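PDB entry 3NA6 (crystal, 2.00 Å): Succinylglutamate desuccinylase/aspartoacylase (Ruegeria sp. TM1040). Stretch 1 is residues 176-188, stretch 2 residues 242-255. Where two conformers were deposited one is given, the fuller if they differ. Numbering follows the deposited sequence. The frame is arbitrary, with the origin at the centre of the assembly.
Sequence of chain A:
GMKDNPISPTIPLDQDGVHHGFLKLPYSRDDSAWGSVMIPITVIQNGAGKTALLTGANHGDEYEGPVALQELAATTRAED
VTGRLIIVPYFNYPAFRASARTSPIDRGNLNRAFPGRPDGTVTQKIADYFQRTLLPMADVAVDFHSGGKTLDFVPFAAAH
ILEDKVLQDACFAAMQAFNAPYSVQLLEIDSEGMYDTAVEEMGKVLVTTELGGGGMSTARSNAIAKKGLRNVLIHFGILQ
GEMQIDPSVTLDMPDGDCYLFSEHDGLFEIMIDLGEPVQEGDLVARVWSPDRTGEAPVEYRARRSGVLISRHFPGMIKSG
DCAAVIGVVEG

Stretch 1, residues 176-188: QAFNAPYSVQLLE
Stretch 2 (242-255) EMQIDPSVTLDMPD

The strongest polar feature of this contact is a two-point clasp by the side-chain amide of Asn179 on the backbone of Asp246. Asp246 N donates to Asn179 OD1 at 2.7 Å with an N-H...O angle of 173°, and Asn179 ND2 donates to Asp246 O at 2.9 Å and 163°, so the amide reads both peptide polarities of one residue. Asn179 is the first residue after the helix, which begins earlier in the chain and runs through Phe178, to leave helical phi/psi. Its phi is positive (61/50), its CA-to-CB bond points toward the other stretch, and chi1 is t (-175°) with chi2 -124°.

Next comes Ser248 (chi1 t, -170°), whose OG donates to Ala180 O at 2.6 Å. Ser183 OG (chi1 m, -72°) lies 2.8 Å from Ser248 OG, close enough for a hydrogen bond between the hydroxyls, though its proton has another acceptor within reach.

From here the chains run parallel, with Tyr182 bridged to Val249 and Ser183 to Thr250, both pairs at a CA-CA distance of 4.6 Å. Extended phi/psi values (Tyr182 -124/149, Ser183 -128/137, Val249 -95/122, Thr250 -90/131) support a ladder of three hydrogen bonds: Val249 N to Pro181 O (2.9 Å, 173°), Ser183 N to Val249 O (2.8 Å, 158°) and Leu251 N to Ser183 O (2.9 Å, 167°). CA-H...O contacts accompany them, as from Tyr182 CA to Val249 O at 3.2 Å and Thr250 CA to Ser183 O at 3.3 Å. Beyond the ladder the CA atoms of Val184 and Leu251 are 5.5 Å apart, and a water spans the chains, accepting from Gln185 N at 2.8 Å and donating to Leu251 O at 2.6 Å. Near the helix end another water donates to Ala177 O (2.9 Å) and Gln244 O (3.0 Å).

Tyr182 and Val249 share one sheet face, Ser183 and Thr250 the other. On the first, the Tyr182 ring (chi1 m, -67°; chi2 79°) meets Val249 (chi1 t) obliquely, CE2 to CG1 3.7 Å, and also Leu251 (m, t), CD2 to CD2 4.0 Å. Val184 (t) places CG1 3.5 Å from Pro254 CD.

At the far end, selenomethionine Met253, poorly ordered and with chi1 and chi2 off the wells (-115°, -121°), brings CE within 3.9 Å of Leu186 CB and 3.3 Å of Leu187 N, which has no polar partner in the model. At the helical end, selenomethionine Met243 (m, t, m) rests SE 4.0 Å from Ala177 CB. Together the stretches bury 811 Å², both sides summed.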

# COMPACT_ATOMS: atom_id res chain seq x y z
N GLN A 176 -22.00 12.36 -38.09
CA GLN A 176 -21.83 11.84 -39.43
C GLN A 176 -20.52 12.28 -40.09
O GLN A 176 -19.89 11.46 -40.76
CB GLN A 176 -22.97 12.23 -40.37
CG GLN A 176 -24.30 11.63 -39.99
CD GLN A 176 -25.32 11.81 -41.09
OE1 GLN A 176 -25.45 12.89 -41.69
NE2 GLN A 176 -26.04 10.75 -41.37
N ALA A 177 -20.15 13.56 -39.94
CA ALA A 177 -18.89 14.04 -40.52
C ALA A 177 -17.70 13.27 -39.95
O ALA A 177 -16.76 12.98 -40.67
CB ALA A 177 -18.69 15.54 -40.27
N PHE A 178 -17.73 12.98 -38.64
CA PHE A 178 -16.64 12.23 -37.98
C PHE A 178 -16.40 10.93 -38.74
O PHE A 178 -15.25 10.56 -39.00
CB PHE A 178 -16.98 11.91 -36.51
CG PHE A 178 -15.79 11.43 -35.69
CD1 PHE A 178 -15.41 10.10 -35.72
CD2 PHE A 178 -15.09 12.31 -34.87
CE1 PHE A 178 -14.32 9.65 -34.95
CE2 PHE A 178 -14.01 11.89 -34.11
CZ PHE A 178 -13.62 10.54 -34.14
N ASN A 179 -17.49 10.28 -39.11
CA ASN A 179 -17.47 9.14 -40.03
C ASN A 179 -16.65 7.95 -39.50
O ASN A 179 -15.79 7.37 -40.20
CB ASN A 179 -17.02 9.59 -41.42
CG ASN A 179 -17.09 8.49 -42.47
OD1 ASN A 179 -16.09 8.19 -43.11
ND2 ASN A 179 -18.27 7.88 -42.65
N ALA A 180 -16.93 7.59 -38.26
CA ALA A 180 -16.29 6.42 -37.65
C ALA A 180 -16.88 5.18 -38.33
O ALA A 180 -17.89 5.28 -39.06
CB ALA A 180 -16.52 6.38 -36.12
N PRO A 181 -16.25 4.03 -38.15
CA PRO A 181 -16.80 2.85 -38.83
C PRO A 181 -18.19 2.47 -38.32
O PRO A 181 -18.93 1.81 -39.03
CB PRO A 181 -15.77 1.74 -38.51
CG PRO A 181 -14.50 2.50 -38.27
CD PRO A 181 -14.93 3.76 -37.57
N TYR A 182 -18.54 2.89 -37.11
CA TYR A 182 -19.91 2.77 -36.62
C TYR A 182 -20.43 4.15 -36.20
O TYR A 182 -19.66 5.01 -35.78
CB TYR A 182 -20.05 1.79 -35.44
CG TYR A 182 -19.80 0.36 -35.80
CD1 TYR A 182 -18.50 -0.11 -35.93
CD2 TYR A 182 -20.85 -0.53 -36.00
CE1 TYR A 182 -18.25 -1.40 -36.25
CE2 TYR A 182 -20.60 -1.84 -36.32
CZ TYR A 182 -19.30 -2.27 -36.46
OH TYR A 182 -19.02 -3.57 -36.77
N SER A 183 -21.73 4.33 -36.35
CA SER A 183 -22.43 5.57 -36.05
C SER A 183 -23.60 5.27 -35.14
O SER A 183 -24.31 4.28 -35.36
CB SER A 183 -22.96 6.20 -37.34
OG SER A 183 -21.90 6.73 -38.10
N VAL A 184 -23.78 6.11 -34.12
CA VAL A 184 -24.87 5.98 -33.15
C VAL A 184 -25.51 7.32 -32.83
O VAL A 184 -24.82 8.34 -32.77
CB VAL A 184 -24.37 5.48 -31.78
CG1 VAL A 184 -25.54 4.84 -31.04
CG2 VAL A 184 -23.18 4.55 -31.91
N GLN A 185 -26.82 7.32 -32.63
CA GLN A 185 -27.52 8.42 -31.99
C GLN A 185 -28.36 7.80 -30.87
O GLN A 185 -29.20 6.93 -31.14
CB GLN A 185 -28.45 9.11 -32.97
CG GLN A 185 -29.09 10.37 -32.42
CD GLN A 185 -30.00 11.04 -33.41
OE1 GLN A 185 -30.80 10.38 -34.06
NE2 GLN A 185 -29.90 12.37 -33.52
N LEU A 186 -28.16 8.28 -29.64
CA LEU A 186 -28.76 7.67 -28.46
C LEU A 186 -29.16 8.70 -27.40
O LEU A 186 -28.51 9.74 -27.25
CB LEU A 186 -27.74 6.72 -27.84
CG LEU A 186 -26.47 7.42 -27.34
CD1 LEU A 186 -26.56 7.57 -25.85
CD2 LEU A 186 -25.20 6.67 -27.66
N LEU A 187 -30.19 8.38 -26.63
CA LEU A 187 -30.56 9.14 -25.46
C LEU A 187 -29.64 8.73 -24.34
O LEU A 187 -29.50 7.56 -24.08
CB LEU A 187 -32.01 8.82 -25.09
CG LEU A 187 -32.61 9.54 -23.89
CD1 LEU A 187 -32.63 11.10 -24.05
CD2 LEU A 187 -34.01 8.98 -23.69
N GLU A 188 -29.00 9.68 -23.68
CA GLU A 188 -28.14 9.41 -22.55
C GLU A 188 -29.01 9.26 -21.30
O GLU A 188 -29.66 10.20 -20.90
CB GLU A 188 -27.16 10.57 -22.37
CG GLU A 188 -26.23 10.46 -21.19
CD GLU A 188 -25.46 9.15 -21.16
OE1 GLU A 188 -24.77 8.85 -22.16
OE2 GLU A 188 -25.56 8.43 -20.13
N GLU A 242 -10.62 18.44 -47.94
CA GLU A 242 -11.75 17.56 -48.23
C GLU A 242 -11.80 16.48 -47.17
O GLU A 242 -10.77 15.98 -46.72
CB GLU A 242 -11.68 16.97 -49.65
CG GLU A 242 -10.89 15.68 -49.80
CD GLU A 242 -10.53 15.36 -51.25
OE1 GLU A 242 -10.77 16.22 -52.13
OE2 GLU A 242 -10.00 14.26 -51.51
N MSE A 243 -13.01 16.17 -46.74
CA MSE A 243 -13.22 15.19 -45.71
C MSE A 243 -13.00 13.80 -46.27
O MSE A 243 -13.15 13.60 -47.46
CB MSE A 243 -14.63 15.33 -45.21
CG MSE A 243 -14.88 16.70 -44.54
SE MSE A 243 -16.45 16.56 -43.44
CE MSE A 243 -17.72 16.16 -44.93
N GLN A 244 -12.62 12.86 -45.42
CA GLN A 244 -12.51 11.47 -45.83
C GLN A 244 -13.83 10.86 -45.46
O GLN A 244 -14.27 10.98 -44.31
CB GLN A 244 -11.39 10.74 -45.07
CG GLN A 244 -9.99 11.35 -45.16
CD GLN A 244 -9.02 10.76 -44.11
OE1 GLN A 244 -8.57 11.47 -43.19
NE2 GLN A 244 -8.74 9.45 -44.23
N ILE A 245 -14.47 10.22 -46.43
CA ILE A 245 -15.75 9.56 -46.25
C ILE A 245 -15.65 8.10 -46.64
O ILE A 245 -15.38 7.77 -47.78
CB ILE A 245 -16.85 10.18 -47.09
CG1 ILE A 245 -17.02 11.67 -46.75
CG2 ILE A 245 -18.17 9.42 -46.88
CD1 ILE A 245 -17.76 12.50 -47.84
N ASP A 246 -15.88 7.23 -45.67
CA ASP A 246 -15.92 5.80 -45.88
C ASP A 246 -17.29 5.28 -45.44
O ASP A 246 -18.07 6.01 -44.83
CB ASP A 246 -14.82 5.14 -45.05
CG ASP A 246 -13.44 5.62 -45.43
OD1 ASP A 246 -13.01 5.31 -46.55
OD2 ASP A 246 -12.77 6.31 -44.63
N PRO A 247 -17.59 4.02 -45.74
CA PRO A 247 -18.82 3.44 -45.20
C PRO A 247 -18.87 3.51 -43.67
O PRO A 247 -17.83 3.44 -43.02
CB PRO A 247 -18.74 1.97 -45.64
CG PRO A 247 -17.90 2.01 -46.88
CD PRO A 247 -16.91 3.11 -46.68
N SER A 248 -20.07 3.68 -43.11
CA SER A 248 -20.28 3.58 -41.67
C SER A 248 -21.53 2.73 -41.40
O SER A 248 -22.53 2.81 -42.12
CB SER A 248 -20.42 4.96 -41.02
OG SER A 248 -20.39 4.90 -39.60
N VAL A 249 -21.47 1.91 -40.35
CA VAL A 249 -22.60 1.07 -39.95
C VAL A 249 -23.36 1.82 -38.87
O VAL A 249 -22.79 2.17 -37.83
CB VAL A 249 -22.12 -0.34 -39.46
CG1 VAL A 249 -23.26 -1.08 -38.76
CG2 VAL A 249 -21.58 -1.16 -40.67
N THR A 250 -24.64 2.07 -39.08
CA THR A 250 -25.46 2.72 -38.05
C THR A 250 -26.10 1.68 -37.16
O THR A 250 -26.69 0.70 -37.66
CB THR A 250 -26.54 3.61 -38.66
OG1 THR A 250 -25.90 4.72 -39.25
CG2 THR A 250 -27.53 4.10 -37.60
N LEU A 251 -25.96 1.89 -35.84
CA LEU A 251 -26.58 1.03 -34.83
C LEU A 251 -27.92 1.59 -34.39
O LEU A 251 -28.03 2.79 -34.12
CB LEU A 251 -25.68 0.91 -33.60
CG LEU A 251 -24.31 0.26 -33.79
CD1 LEU A 251 -23.54 0.30 -32.48
CD2 LEU A 251 -24.41 -1.21 -34.31
N ASP A 252 -28.96 0.74 -34.33
CA ASP A 252 -30.26 1.15 -33.79
C ASP A 252 -30.06 1.62 -32.38
O ASP A 252 -29.10 1.21 -31.73
CB ASP A 252 -31.29 0.03 -33.78
CG ASP A 252 -32.04 -0.08 -35.08
OD1 ASP A 252 -31.89 0.82 -35.95
OD2 ASP A 252 -32.79 -1.07 -35.24
N MSE A 253 -30.96 2.51 -31.94
CA MSE A 253 -30.89 3.09 -30.60
C MSE A 253 -30.47 2.02 -29.63
O MSE A 253 -31.32 1.24 -29.19
CB MSE A 253 -32.25 3.67 -30.14
CG MSE A 253 -32.26 5.20 -29.94
SE MSE A 253 -32.76 5.81 -28.11
CE MSE A 253 -31.22 5.23 -27.05
N PRO A 254 -29.17 1.94 -29.31
CA PRO A 254 -28.92 1.08 -28.18
C PRO A 254 -29.45 1.87 -27.00
O PRO A 254 -29.33 3.11 -26.99
CB PRO A 254 -27.38 0.93 -28.14
CG PRO A 254 -26.83 1.91 -29.15
CD PRO A 254 -27.99 2.75 -29.66
N ASP A 255 -30.08 1.20 -26.05
CA ASP A 255 -30.57 1.94 -24.89
C ASP A 255 -29.44 2.29 -23.89
O ASP A 255 -29.73 2.69 -22.76
CB ASP A 255 -31.73 1.18 -24.22
CG ASP A 255 -31.40 -0.26 -23.92
OD1 ASP A 255 -30.23 -0.56 -23.60
OD2 ASP A 255 -32.33 -1.09 -24.00
O HOH W 1 -16.71 12.64 -43.59
O HOH W 2 -15.82 5.03 -41.76
O HOH W 3 -28.09 5.38 -34.14